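PDB 2WW8: CELL WALL surface anchor family protein from Streptococcus pneumoniae, which serves as the pilus adhesin RrgA, through which the bacterium probably recognises and attaches to host cells. Local coordinates for residues F686-F691 with R719-Y724; K115-E120 with T127-E132; V51-G56 with T86-F91; G149-V154 with D712-K717. One frame throughout, in Å; residues are numbered along the deposited sequence.

Overall arrangement
The four contacts lie in two neighbouring beta domains, with contact 1 between contacts 3 and 4 in space. Contacts 2 and 3 belong to the prealbumin-like domain, their centres about 15 Å apart: both are antiparallel strand pairs, but contact 3 is largely buried and apolar, whereas contact 2, on an edge hairpin, is partly buried and carries a salt bridge. Contact 4, also buried, swaps side-chain-to-backbone bonds between two acids 559 residues apart in sequence. Contact 1 is a surface contact of loops, rich in arginine: Phe691 packs on Lys717 of contact 4, and Tyr724 packs on Val51 of contact 3. Segment 719-724 runs directly into the strand beside 51-56.

Contact 1 (F686-F691 with R719-Y724); sequences FVSNKF and RDVRKY
A type II beta turn, Val687 to Lys690, in a loop of the Ig-like domain docks on the loop that leads into strand 724-730 of the prealbumin-like domain. At the near end of the turn, Phe686 is clamped from two sides. The guanidinium of Arg722 lies flat on one face, planes 14° apart and centres 4.2 Å apart, a cation-pi stack; on the opposite face Asp720 CB makes a CH-pi contact offset toward the rim. Arg722 reaches the ring by bending at chi3 (-97°), which also lets NH2 donate to a lone pair of Phe686 O at 2.7 Å, in the guanidinium plane. Ser688 OG, anti to its own N, takes the backbone N-H of Arg722 at a very short 2.5 Å; backbone to backbone, Asn689 N donates almost straight to Asp720 O at 2.7 Å. Arg719, extended from CG to NE, makes a CH-pi contact over the Phe691 ring with CD 3.6 Å from the centroid, while NH1 donates to a lone pair of Asn689 O.

Further out, Arg722 NH2 also binds Asp684 O. Arg719 NE and NH2 are held by His172 O and Ser142 O, Asn689 OD1 by Ser142 N, and the Asp720 carboxylate by Lys173 and Asn202. A water accepts from Asp720 N at 2.8 Å, with Lys690 O also 2.8 Å from that water.

Contact 2 (K115-E120 with T127-E132); sequences KQWTVE and TTVQGE
The Trp117 indole has Lys115 CG over one face, 4.1 Å above the plane and toward the rim, while the carboxylate of Glu132 stands at its edge, turned 90° to the ring. Glu132 CD is 3.8 Å from Trp117 NE1, yet that buried N-H has no hydrogen-bond partner in the model. Glu132, bent at chi2 (75°), instead meets Lys115 tip to tip: Lys115 curls at its last torsion and NZ forms a salt bridge to Glu132 OE1 at 3.3 Å. Two more flat groups, the Glu120 carboxylate and the Gln130 amide, cross with planes 40° apart; Glu120 runs alongside Thr128, whose OG1 gives OE2 a weak bond of 3.4 Å.

Between the backbones, Gln130 N donates to Thr118 O at 2.8 Å, from above the carbonyl plane, and Thr128 N to Glu120 O at 2.9 Å, nearly along the C=O axis. The return bond from Glu120 N is weak. Val119 and Val129, a non-hydrogen-bonded pair, touch through their CG2 methyls on the buried face, where Val129 also packs on Val50 and Ile727. This is an antiparallel beta hairpin, with 127-129 the outermost strand of a five-stranded sheet in the prealbumin-like fold.

Contact 3 (V51-G56 with T86-F91); sequences VIKETG and TGEAIF
Two backbone hydrogen bonds fix the register of these antiparallel strands. Ile52 and Ala89 form a hydrogen-bonded pair: Ile52 N donates to Ala89 O and Ala89 N to Ile52 O, each at 2.9 Å and each in the plane of the accepting carbonyl. Val51 CA adds a C-H...O contact to the same Ala89 O. Beyond this pair, Gly87 O and Glu54 N are buried with no hydrogen-bond partner in the model.

Apolar contacts occur on both faces. Val51 spreads its two methyls over neighbours on the facing strand: CG2 lies 3.7 Å from Ile90 CG2, the two side chains pointing the same way, and CG1 packs 3.7 Å from Glu88 CG. On the other face Ile52, its chi2 at an unusual 97°, sends CD1 to the edge of the Phe91 ring, 4.0 Å from CE2.

Charge plays a looser part. Lys53 and Glu88 run extended side by side, with Lys53 CE 3.8 Å from Glu88 CG, but NZ stays 4.5 Å from OE2, beyond a salt bridge; that oxygen pairs with Arg137 instead.

Strand 48-55 lies between 88-94, an outermost strand of the four-stranded mixed sheet, and 724-730, a strand from far along the chain to which it runs parallel, while Ile52 and Phe91 pack on Phe67 of strand 66-71 in the second sheet of the prealbumin-like domain.

Contact 4 (G149-V154 with D712-K717); sequences GTYPDV and DFPIPK
Asp153 holds its carboxylate in the crowded position between backbone N and carbonyl carbon (chi1 40°), which aims OD2 at Asp712 N: the bond is 2.9 Å and almost straight at 178°, though it meets the carboxylate from above its plane. OD1 turns back, its anti lone pair taking Val154 N. Asp712 answers in kind. With CG anti to its carbonyl carbon (chi1 -73°), it slides past Asp153 in the opposite direction and accepts a weak, bent bond from Asp153 N at OD2, 2.8 Å away, while Pro152 CD rests 3.4 Å from its CG. This reciprocal side-chain-to-backbone pairing ties the turn after strand 148-150 to the end of strand 711-712, the outermost strand of a five-stranded antiparallel sheet in the Ig-like domain. It brings Asp153 OD2 and Asp712 OD2 to 3.4 Å, a close approach of like charges probably eased by Arg182, which bridges to Asp153, and by Arg697, which bridges to Asp712 OD1. Tyr151, CG likewise anti to its carbonyl carbon, runs alongside Pro714 with OH 3.3 Å from CB. Its ring edge faces the Phe713-Pro714 peptide, and Arg182 makes a cation-pi contact with the ring.

Contact 1 (F686-F691 with R719-Y724)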
loop_
_atom_site.group_PDB
_atom_site.type_symbol
_atom_site.label_atom_id
_atom_site.label_comp_id
_atom_site.label_asym_id
_atom_site.label_seq_id
_atom_site.Cartn_x
_atom_site.Cartn_y
_atom_site.Cartn_z
ATOM N N PHE A 686 -23.494 17.724 -8.238
ATOM C CA PHE A 686 -23.727 16.379 -7.702
ATOM C C PHE A 686 -25.165 16.142 -7.270
ATOM O O PHE A 686 -25.879 17.073 -6.881
ATOM C CB PHE A 686 -22.824 16.037 -6.507
ATOM C CG PHE A 686 -23.029 16.914 -5.278
ATOM C CD1 PHE A 686 -22.340 18.115 -5.145
ATOM C CD2 PHE A 686 -23.885 16.509 -4.253
ATOM C CE1 PHE A 686 -22.491 18.915 -4.019
ATOM C CE2 PHE A 686 -24.085 17.303 -3.118
ATOM C CZ PHE A 686 -23.400 18.526 -3.002
ATOM N N VAL A 687 -25.550 14.871 -7.283
ATOM C CA VAL A 687 -26.780 14.493 -6.590
ATOM C C VAL A 687 -26.520 14.146 -5.131
ATOM O O VAL A 687 -25.712 13.291 -4.814
ATOM C CB VAL A 687 -27.486 13.338 -7.321
ATOM C CG1 VAL A 687 -28.683 12.814 -6.531
ATOM C CG2 VAL A 687 -27.923 13.798 -8.726
ATOM N N SER A 688 -27.254 14.768 -4.222
ATOM C CA SER A 688 -27.058 14.511 -2.802
ATOM C C SER A 688 -26.991 13.011 -2.468
ATOM O O SER A 688 -27.846 12.270 -2.920
ATOM C CB SER A 688 -28.193 15.214 -2.029
ATOM O OG SER A 688 -27.760 15.582 -0.731
ATOM N N ASN A 689 -25.992 12.582 -1.694
ATOM C CA ASN A 689 -25.910 11.244 -1.086
ATOM C C ASN A 689 -25.348 10.140 -1.996
ATOM O O ASN A 689 -24.997 9.031 -1.554
ATOM C CB ASN A 689 -27.275 10.852 -0.485
ATOM C CG ASN A 689 -27.454 11.382 0.928
ATOM O OD1 ASN A 689 -26.505 11.441 1.708
ATOM N ND2 ASN A 689 -28.678 11.752 1.279
ATOM N N LYS A 690 -25.307 10.477 -3.282
ATOM C CA LYS A 690 -24.915 9.590 -4.372
ATOM C C LYS A 690 -23.391 9.453 -4.529
ATOM O O LYS A 690 -22.627 10.435 -4.513
ATOM C CB LYS A 690 -25.547 10.094 -5.673
ATOM C CG LYS A 690 -25.285 9.219 -6.885
ATOM C CD LYS A 690 -26.002 9.733 -8.153
ATOM C CE LYS A 690 -25.551 9.034 -9.450
ATOM N NZ LYS A 690 -25.674 7.573 -9.257
ATOM N N PHE A 691 -22.945 8.213 -4.669
ATOM C CA PHE A 691 -21.516 7.938 -4.806
ATOM C C PHE A 691 -21.109 8.026 -6.268
ATOM O O PHE A 691 -21.724 7.405 -7.132
ATOM C CB PHE A 691 -21.148 6.581 -4.218
ATOM C CG PHE A 691 -20.863 6.632 -2.756
ATOM C CD1 PHE A 691 -19.695 7.211 -2.293
ATOM C CD2 PHE A 691 -21.767 6.097 -1.838
ATOM C CE1 PHE A 691 -19.418 7.263 -0.911
ATOM C CE2 PHE A 691 -21.511 6.145 -0.461
ATOM C CZ PHE A 691 -20.350 6.728 0.011
ATOM N N ARG A 719 -18.785 11.156 -2.488
ATOM C CA ARG A 719 -20.105 11.781 -2.512
ATOM C C ARG A 719 -20.155 12.996 -1.601
ATOM O O ARG A 719 -19.197 13.274 -0.869
ATOM C CB ARG A 719 -21.174 10.799 -2.026
ATOM C CG ARG A 719 -20.909 10.373 -0.585
ATOM C CD ARG A 719 -22.121 9.698 -0.019
ATOM N NE ARG A 719 -21.910 9.159 1.316
ATOM C CZ ARG A 719 -22.895 8.638 2.030
ATOM N NH1 ARG A 719 -24.109 8.618 1.500
ATOM N NH2 ARG A 719 -22.667 8.161 3.244
ATOM N N ASP A 720 -21.281 13.707 -1.638
ATOM C CA ASP A 720 -21.569 14.770 -0.668
ATOM C C ASP A 720 -23.084 14.825 -0.460
ATOM O O ASP A 720 -23.820 14.174 -1.211
ATOM C CB ASP A 720 -21.060 16.152 -1.103
ATOM C CG ASP A 720 -20.930 17.136 0.073
ATOM O OD1 ASP A 720 -21.046 16.745 1.259
ATOM O OD2 ASP A 720 -20.715 18.332 -0.180
ATOM N N VAL A 721 -23.526 15.566 0.556
ATOM C CA VAL A 721 -24.961 15.697 0.832
ATOM C C VAL A 721 -25.283 17.181 0.684
ATOM O O VAL A 721 -24.574 18.031 1.238
ATOM C CB VAL A 721 -25.371 15.143 2.228
ATOM C CG1 VAL A 721 -24.616 15.823 3.365
ATOM C CG2 VAL A 721 -26.873 15.323 2.480
ATOM N N ARG A 722 -26.305 17.504 -0.097
ATOM C CA ARG A 722 -26.531 18.902 -0.404
ATOM C C ARG A 722 -27.158 19.625 0.796
ATOM O O ARG A 722 -27.963 19.043 1.531
ATOM C CB ARG A 722 -27.420 18.974 -1.626
ATOM C CG ARG A 722 -27.217 20.217 -2.433
ATOM C CD ARG A 722 -28.064 19.935 -3.655
ATOM N NE ARG A 722 -27.253 19.427 -4.748
ATOM C CZ ARG A 722 -26.324 20.183 -5.317
ATOM N NH1 ARG A 722 -26.145 21.413 -4.846
ATOM N NH2 ARG A 722 -25.578 19.719 -6.314
ATOM N N LYS A 723 -26.758 20.871 1.020
ATOM C CA LYS A 723 -27.400 21.701 2.053
ATOM C C LYS A 723 -28.778 22.197 1.630
ATOM O O LYS A 723 -29.062 22.410 0.443
ATOM C CB LYS A 723 -26.529 22.891 2.433
ATOM C CG LYS A 723 -25.376 22.494 3.321
ATOM C CD LYS A 723 -24.332 23.567 3.222
ATOM C CE LYS A 723 -23.016 23.137 3.837
ATOM N NZ LYS A 723 -22.504 24.365 4.535
ATOM N N TYR A 724 -29.648 22.377 2.615
ATOM C CA TYR A 724 -30.989 22.850 2.283
ATOM C C TYR A 724 -31.168 24.305 2.713
ATOM O O TYR A 724 -30.571 24.741 3.697
ATOM C CB TYR A 724 -32.082 21.915 2.823
ATOM C CG TYR A 724 -32.102 21.881 4.320
ATOM C CD1 TYR A 724 -32.717 22.910 5.037
ATOM C CD2 TYR A 724 -31.487 20.846 5.013
ATOM C CE1 TYR A 724 -32.719 22.907 6.410
ATOM C CE2 TYR A 724 -31.493 20.829 6.400
ATOM C CZ TYR A 724 -32.120 21.866 7.081
ATOM O OH TYR A 724 -32.138 21.895 8.450
HETATM O O HOH W 1 -22.702 13.139 -3.987
#

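Contact 2 (K115-E120 with T127-E132)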
loop_
_atom_site.group_PDB
_atom_site.type_symbol
_atom_site.label_atom_id
_atom_site.label_comp_id
_atom_site.label_asym_id
_atom_site.label_seq_id
_atom_site.Cartn_x
_atom_site.Cartn_y
_atom_site.Cartn_z
ATOM N N LYS A 115 -46.384 38.132 1.189
ATOM C CA LYS A 115 -45.338 37.664 0.278
ATOM C C LYS A 115 -45.507 36.195 -0.108
ATOM O O LYS A 115 -45.812 35.327 0.719
ATOM C CB LYS A 115 -43.955 37.938 0.880
ATOM C CG LYS A 115 -42.749 37.841 -0.056
ATOM C CD LYS A 115 -41.462 37.993 0.769
ATOM C CE LYS A 115 -40.164 37.670 0.026
ATOM N NZ LYS A 115 -39.901 38.469 -1.197
ATOM N N GLN A 116 -45.326 35.960 -1.403
ATOM C CA GLN A 116 -45.329 34.631 -1.991
ATOM C C GLN A 116 -43.920 34.316 -2.497
ATOM O O GLN A 116 -43.333 35.097 -3.246
ATOM C CB GLN A 116 -46.297 34.615 -3.168
ATOM C CG GLN A 116 -47.770 34.560 -2.821
ATOM C CD GLN A 116 -48.587 34.125 -4.026
ATOM O OE1 GLN A 116 -48.513 34.741 -5.091
ATOM N NE2 GLN A 116 -49.351 33.048 -3.875
ATOM N N TRP A 117 -43.368 33.173 -2.108
ATOM C CA TRP A 117 -42.004 32.820 -2.535
ATOM C C TRP A 117 -41.966 31.806 -3.669
ATOM O O TRP A 117 -42.763 30.876 -3.704
ATOM C CB TRP A 117 -41.200 32.239 -1.376
ATOM C CG TRP A 117 -41.044 33.165 -0.226
ATOM C CD1 TRP A 117 -39.999 34.013 0.016
ATOM C CD2 TRP A 117 -41.967 33.335 0.857
ATOM N NE1 TRP A 117 -40.218 34.700 1.188
ATOM C CE2 TRP A 117 -41.418 34.305 1.723
ATOM C CE3 TRP A 117 -43.203 32.761 1.179
ATOM C CZ2 TRP A 117 -42.065 34.718 2.892
ATOM C CZ3 TRP A 117 -43.848 33.171 2.343
ATOM C CH2 TRP A 117 -43.278 34.140 3.184
ATOM N N THR A 118 -41.020 31.983 -4.583
ATOM C CA THR A 118 -40.755 30.990 -5.624
ATOM C C THR A 118 -39.664 29.992 -5.203
ATOM O O THR A 118 -38.616 30.360 -4.673
ATOM C CB THR A 118 -40.423 31.693 -6.958
ATOM O OG1 THR A 118 -41.529 32.529 -7.310
ATOM C CG2 THR A 118 -40.135 30.707 -8.107
ATOM N N VAL A 119 -39.940 28.717 -5.433
ATOM C CA VAL A 119 -39.051 27.632 -5.030
ATOM C C VAL A 119 -38.798 26.704 -6.228
ATOM O O VAL A 119 -39.668 25.901 -6.603
ATOM C CB VAL A 119 -39.608 26.827 -3.814
ATOM C CG1 VAL A 119 -38.744 25.593 -3.500
ATOM C CG2 VAL A 119 -39.769 27.712 -2.585
ATOM N N GLU A 120 -37.613 26.837 -6.827
ATOM C CA GLU A 120 -37.138 25.916 -7.866
ATOM C C GLU A 120 -36.311 24.742 -7.304
ATOM O O GLU A 120 -35.373 24.937 -6.515
ATOM C CB GLU A 120 -36.409 26.657 -8.997
ATOM C CG GLU A 120 -35.306 27.613 -8.543
ATOM C CD GLU A 120 -34.095 27.593 -9.477
ATOM O OE1 GLU A 120 -34.317 27.406 -10.696
ATOM O OE2 GLU A 120 -32.935 27.754 -9.011
ATOM N N THR A 127 -32.252 22.867 -4.208
ATOM C CA THR A 127 -33.421 23.674 -3.848
ATOM C C THR A 127 -33.057 25.139 -3.639
ATOM O O THR A 127 -32.267 25.475 -2.749
ATOM C CB THR A 127 -34.050 23.152 -2.543
ATOM O OG1 THR A 127 -34.489 21.804 -2.741
ATOM C CG2 THR A 127 -35.234 24.041 -2.118
ATOM N N THR A 128 -33.662 26.007 -4.443
ATOM C CA THR A 128 -33.401 27.446 -4.341
ATOM C C THR A 128 -34.686 28.242 -4.064
ATOM O O THR A 128 -35.720 27.999 -4.694
ATOM C CB THR A 128 -32.740 27.945 -5.646
ATOM O OG1 THR A 128 -31.643 27.080 -5.970
ATOM C CG2 THR A 128 -32.256 29.386 -5.541
ATOM N N VAL A 129 -34.631 29.188 -3.133
ATOM C CA VAL A 129 -35.767 30.088 -2.933
ATOM C C VAL A 129 -35.452 31.398 -3.657
ATOM O O VAL A 129 -34.581 32.124 -3.189
ATOM C CB VAL A 129 -36.027 30.309 -1.428
ATOM C CG1 VAL A 129 -37.282 31.158 -1.208
ATOM C CG2 VAL A 129 -36.155 28.963 -0.713
ATOM N N GLN A 130 -36.119 31.688 -4.779
ATOM C CA GLN A 130 -35.669 32.730 -5.723
ATOM C C GLN A 130 -35.613 34.136 -5.127
ATOM O O GLN A 130 -36.501 34.521 -4.369
ATOM C CB GLN A 130 -36.490 32.721 -7.025
ATOM C CG GLN A 130 -36.187 31.549 -7.980
ATOM C CD GLN A 130 -34.795 31.635 -8.631
ATOM O OE1 GLN A 130 -33.795 31.127 -8.097
ATOM N NE2 GLN A 130 -34.730 32.281 -9.795
ATOM N N GLY A 131 -34.561 34.884 -5.456
ATOM C CA GLY A 131 -34.327 36.219 -4.904
ATOM C C GLY A 131 -34.596 36.362 -3.412
ATOM O O GLY A 131 -35.277 37.290 -2.978
ATOM N N GLU A 132 -34.065 35.448 -2.610
ATOM C CA GLU A 132 -34.245 35.524 -1.163
ATOM C C GLU A 132 -33.003 35.130 -0.355
ATOM O O GLU A 132 -32.357 34.120 -0.640
ATOM C CB GLU A 132 -35.452 34.681 -0.739
ATOM C CG GLU A 132 -36.028 35.037 0.627
ATOM C CD GLU A 132 -36.826 36.333 0.619
ATOM O OE1 GLU A 132 -37.183 36.812 -0.482
ATOM O OE2 GLU A 132 -37.103 36.861 1.722
#

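Contact 3 (V51-G56 with T86-F91)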
loop_
_atom_site.group_PDB
_atom_site.type_symbol
_atom_site.label_atom_id
_atom_site.label_comp_id
_atom_site.label_asym_id
_atom_site.label_seq_id
_atom_site.Cartn_x
_atom_site.Cartn_y
_atom_site.Cartn_z
ATOM N N VAL A 51 -37.023 24.604 4.345
ATOM C CA VAL A 51 -37.478 24.702 5.729
ATOM C C VAL A 51 -37.798 26.187 6.023
ATOM O O VAL A 51 -37.064 27.074 5.568
ATOM C CB VAL A 51 -36.408 24.094 6.698
ATOM C CG1 VAL A 51 -36.683 24.409 8.177
ATOM C CG2 VAL A 51 -36.213 22.580 6.466
ATOM N N ILE A 52 -38.895 26.464 6.738
ATOM C CA ILE A 52 -39.254 27.837 7.137
ATOM C C ILE A 52 -39.388 27.989 8.647
ATOM O O ILE A 52 -40.114 27.239 9.296
ATOM C CB ILE A 52 -40.546 28.390 6.505
ATOM C CG1 ILE A 52 -40.599 28.182 4.988
ATOM C CG2 ILE A 52 -40.617 29.887 6.752
ATOM C CD1 ILE A 52 -41.390 26.951 4.544
ATOM N N LYS A 53 -38.651 28.958 9.179
ATOM C CA LYS A 53 -38.725 29.365 10.576
ATOM C C LYS A 53 -39.440 30.714 10.641
ATOM O O LYS A 53 -39.253 31.543 9.733
ATOM C CB LYS A 53 -37.337 29.555 11.198
ATOM C CG LYS A 53 -36.603 28.276 11.541
ATOM C CD LYS A 53 -35.348 28.575 12.338
ATOM C CE LYS A 53 -34.809 27.277 12.901
ATOM N NZ LYS A 53 -33.944 27.574 14.077
ATOM N N GLU A 54 -40.229 30.902 11.708
ATOM C CA GLU A 54 -40.853 32.196 12.041
ATOM C C GLU A 54 -40.444 32.719 13.420
ATOM O O GLU A 54 -40.545 32.002 14.425
ATOM C CB GLU A 54 -42.372 32.119 11.909
ATOM C CG GLU A 54 -42.847 31.640 10.538
ATOM C CD GLU A 54 -44.171 32.262 10.122
ATOM O OE1 GLU A 54 -44.899 32.734 11.031
ATOM O OE2 GLU A 54 -44.475 32.272 8.904
ATOM N N THR A 55 -39.950 33.956 13.452
ATOM C CA THR A 55 -39.686 34.633 14.730
ATOM C C THR A 55 -40.606 35.848 14.999
ATOM O O THR A 55 -41.247 36.383 14.086
ATOM C CB THR A 55 -38.202 35.058 14.886
ATOM O OG1 THR A 55 -37.881 36.054 13.899
ATOM C CG2 THR A 55 -37.269 33.838 14.816
ATOM N N GLY A 56 -40.661 36.286 16.254
ATOM C CA GLY A 56 -41.482 37.425 16.656
ATOM C C GLY A 56 -40.796 38.192 17.770
ATOM O O GLY A 56 -39.660 38.632 17.587
ATOM N N THR A 86 -38.774 21.830 17.567
ATOM C CA THR A 86 -37.869 22.581 16.682
ATOM C C THR A 86 -38.342 23.942 16.097
ATOM O O THR A 86 -37.525 24.715 15.585
ATOM C CB THR A 86 -37.381 21.650 15.536
ATOM O OG1 THR A 86 -38.444 21.450 14.593
ATOM C CG2 THR A 86 -36.879 20.295 16.075
ATOM N N GLY A 87 -39.631 24.271 16.161
ATOM C CA GLY A 87 -40.114 25.533 15.590
ATOM C C GLY A 87 -39.953 25.722 14.089
ATOM O O GLY A 87 -40.010 26.852 13.603
ATOM N N GLU A 88 -39.768 24.619 13.358
ATOM C CA GLU A 88 -39.537 24.611 11.907
ATOM C C GLU A 88 -40.697 24.003 11.122
ATOM O O GLU A 88 -41.282 23.013 11.554
ATOM C CB GLU A 88 -38.308 23.748 11.570
ATOM C CG GLU A 88 -36.911 24.296 11.916
ATOM C CD GLU A 88 -35.811 23.230 11.857
ATOM O OE1 GLU A 88 -36.118 22.047 11.569
ATOM O OE2 GLU A 88 -34.630 23.564 12.111
ATOM N N ALA A 89 -41.011 24.558 9.958
ATOM C CA ALA A 89 -41.870 23.840 9.015
ATOM C C ALA A 89 -41.065 23.288 7.829
ATOM O O ALA A 89 -40.430 24.037 7.096
ATOM C CB ALA A 89 -43.013 24.714 8.533
ATOM N N ILE A 90 -41.106 21.972 7.639
ATOM C CA ILE A 90 -40.180 21.289 6.738
ATOM C C ILE A 90 -40.942 20.667 5.572
ATOM O O ILE A 90 -41.800 19.825 5.806
ATOM C CB ILE A 90 -39.448 20.150 7.494
ATOM C CG1 ILE A 90 -38.884 20.633 8.835
ATOM C CG2 ILE A 90 -38.364 19.518 6.625
ATOM C CD1 ILE A 90 -38.760 19.535 9.865
ATOM N N PHE A 91 -40.641 21.073 4.342
ATOM C CA PHE A 91 -41.040 20.330 3.144
ATOM C C PHE A 91 -39.935 19.396 2.606
ATOM O O PHE A 91 -38.870 19.858 2.191
ATOM C CB PHE A 91 -41.459 21.292 2.030
ATOM C CG PHE A 91 -42.702 22.083 2.332
ATOM C CD1 PHE A 91 -43.939 21.632 1.887
ATOM C CD2 PHE A 91 -42.634 23.272 3.055
ATOM C CE1 PHE A 91 -45.093 22.353 2.159
ATOM C CE2 PHE A 91 -43.781 24.010 3.337
ATOM C CZ PHE A 91 -45.017 23.551 2.887
#

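Contact 4 (G149-V154 with D712-K717)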
loop_
_atom_site.group_PDB
_atom_site.type_symbol
_atom_site.label_atom_id
_atom_site.label_comp_id
_atom_site.label_asym_id
_atom_site.label_seq_id
_atom_site.Cartn_x
_atom_site.Cartn_y
_atom_site.Cartn_z
ATOM N N GLY A 149 -17.149 -3.291 -6.404
ATOM C CA GLY A 149 -17.050 -2.946 -7.814
ATOM C C GLY A 149 -16.809 -4.241 -8.573
ATOM O O GLY A 149 -16.610 -5.298 -7.937
ATOM N N THR A 150 -16.813 -4.163 -9.910
ATOM C CA THR A 150 -16.549 -5.286 -10.826
ATOM C C THR A 150 -15.482 -4.852 -11.852
ATOM O O THR A 150 -15.626 -3.813 -12.520
ATOM C CB THR A 150 -17.831 -5.796 -11.497
ATOM O OG1 THR A 150 -18.741 -6.269 -10.490
ATOM C CG2 THR A 150 -17.569 -6.968 -12.452
ATOM N N TYR A 151 -14.388 -5.609 -11.927
ATOM C CA TYR A 151 -13.343 -5.391 -12.935
ATOM C C TYR A 151 -13.887 -5.719 -14.296
ATOM O O TYR A 151 -14.342 -6.842 -14.517
ATOM C CB TYR A 151 -12.117 -6.258 -12.683
ATOM C CG TYR A 151 -11.256 -5.791 -11.530
ATOM C CD1 TYR A 151 -10.602 -4.557 -11.596
ATOM C CD2 TYR A 151 -11.030 -6.595 -10.421
ATOM C CE1 TYR A 151 -9.816 -4.119 -10.577
ATOM C CE2 TYR A 151 -10.194 -6.159 -9.377
ATOM C CZ TYR A 151 -9.569 -4.933 -9.492
ATOM O OH TYR A 151 -8.765 -4.486 -8.458
ATOM N N PRO A 152 -13.870 -4.742 -15.211
ATOM C CA PRO A 152 -14.447 -5.086 -16.528
ATOM C C PRO A 152 -13.694 -6.207 -17.257
ATOM O O PRO A 152 -14.374 -7.008 -17.859
ATOM C CB PRO A 152 -14.315 -3.789 -17.322
ATOM C CG PRO A 152 -14.450 -2.732 -16.218
ATOM C CD PRO A 152 -13.644 -3.297 -15.066
ATOM N N ASP A 153 -12.360 -6.243 -17.183
ATOM C CA ASP A 153 -11.537 -7.090 -18.018
ATOM C C ASP A 153 -11.891 -8.579 -17.840
ATOM O O ASP A 153 -12.046 -9.297 -18.821
ATOM C CB ASP A 153 -10.037 -6.930 -17.775
ATOM C CG ASP A 153 -9.626 -6.781 -16.282
ATOM O OD1 ASP A 153 -10.293 -7.210 -15.312
ATOM O OD2 ASP A 153 -8.521 -6.266 -16.060
ATOM N N VAL A 154 -11.976 -9.027 -16.592
ATOM C CA VAL A 154 -12.277 -10.438 -16.310
ATOM C C VAL A 154 -13.490 -10.573 -15.412
ATOM O O VAL A 154 -13.834 -11.688 -15.029
ATOM C CB VAL A 154 -11.069 -11.232 -15.765
ATOM C CG1 VAL A 154 -9.929 -11.193 -16.779
ATOM C CG2 VAL A 154 -10.635 -10.648 -14.393
ATOM N N ASP A 712 -7.515 -3.535 -15.982
ATOM C CA ASP A 712 -8.249 -2.547 -15.218
ATOM C C ASP A 712 -7.622 -2.231 -13.855
ATOM O O ASP A 712 -7.193 -3.115 -13.136
ATOM C CB ASP A 712 -9.712 -2.984 -15.005
ATOM C CG ASP A 712 -10.518 -2.864 -16.281
ATOM O OD1 ASP A 712 -10.777 -1.699 -16.649
ATOM O OD2 ASP A 712 -10.795 -3.895 -16.964
ATOM N N PHE A 713 -7.614 -0.951 -13.516
ATOM C CA PHE A 713 -7.383 -0.481 -12.155
ATOM C C PHE A 713 -8.695 -0.516 -11.349
ATOM O O PHE A 713 -9.788 -0.274 -11.896
ATOM C CB PHE A 713 -6.954 1.011 -12.210
ATOM C CG PHE A 713 -5.528 1.214 -12.642
ATOM C CD1 PHE A 713 -5.187 1.269 -13.984
ATOM C CD2 PHE A 713 -4.561 1.507 -11.681
ATOM C CE1 PHE A 713 -3.847 1.504 -14.356
ATOM C CE2 PHE A 713 -3.247 1.744 -12.017
ATOM C CZ PHE A 713 -2.893 1.752 -13.363
ATOM N N PRO A 714 -8.601 -0.703 -10.026
ATOM C CA PRO A 714 -9.842 -0.610 -9.242
ATOM C C PRO A 714 -10.251 0.869 -9.016
ATOM O O PRO A 714 -9.397 1.726 -9.224
ATOM C CB PRO A 714 -9.447 -1.276 -7.924
ATOM C CG PRO A 714 -7.978 -0.987 -7.790
ATOM C CD PRO A 714 -7.418 -1.001 -9.193
ATOM N N ILE A 715 -11.505 1.190 -8.656
ATOM C CA ILE A 715 -12.008 2.582 -8.709
ATOM C C ILE A 715 -12.657 3.103 -7.387
ATOM O O ILE A 715 -13.648 2.533 -6.940
ATOM C CB ILE A 715 -13.097 2.752 -9.823
ATOM C CG1 ILE A 715 -12.702 2.064 -11.131
ATOM C CG2 ILE A 715 -13.322 4.221 -10.112
ATOM C CD1 ILE A 715 -11.633 2.845 -11.805
ATOM N N PRO A 716 -12.139 4.199 -6.794
ATOM C CA PRO A 716 -12.712 4.860 -5.624
ATOM C C PRO A 716 -13.987 5.637 -5.963
ATOM O O PRO A 716 -14.278 5.889 -7.142
ATOM C CB PRO A 716 -11.639 5.896 -5.255
ATOM C CG PRO A 716 -10.339 5.314 -5.852
ATOM C CD PRO A 716 -10.862 4.850 -7.192
ATOM N N LYS A 717 -14.712 6.022 -4.908
ATOM C CA LYS A 717 -15.982 6.738 -5.073
ATOM C C LYS A 717 -16.028 7.878 -4.073
ATOM O O LYS A 717 -15.475 7.728 -2.978
ATOM C CB LYS A 717 -17.185 5.838 -4.767
ATOM C CG LYS A 717 -17.397 4.765 -5.823
ATOM C CD LYS A 717 -16.797 3.446 -5.416
ATOM C CE LYS A 717 -17.312 2.349 -6.357
ATOM N NZ LYS A 717 -16.339 2.147 -7.515
#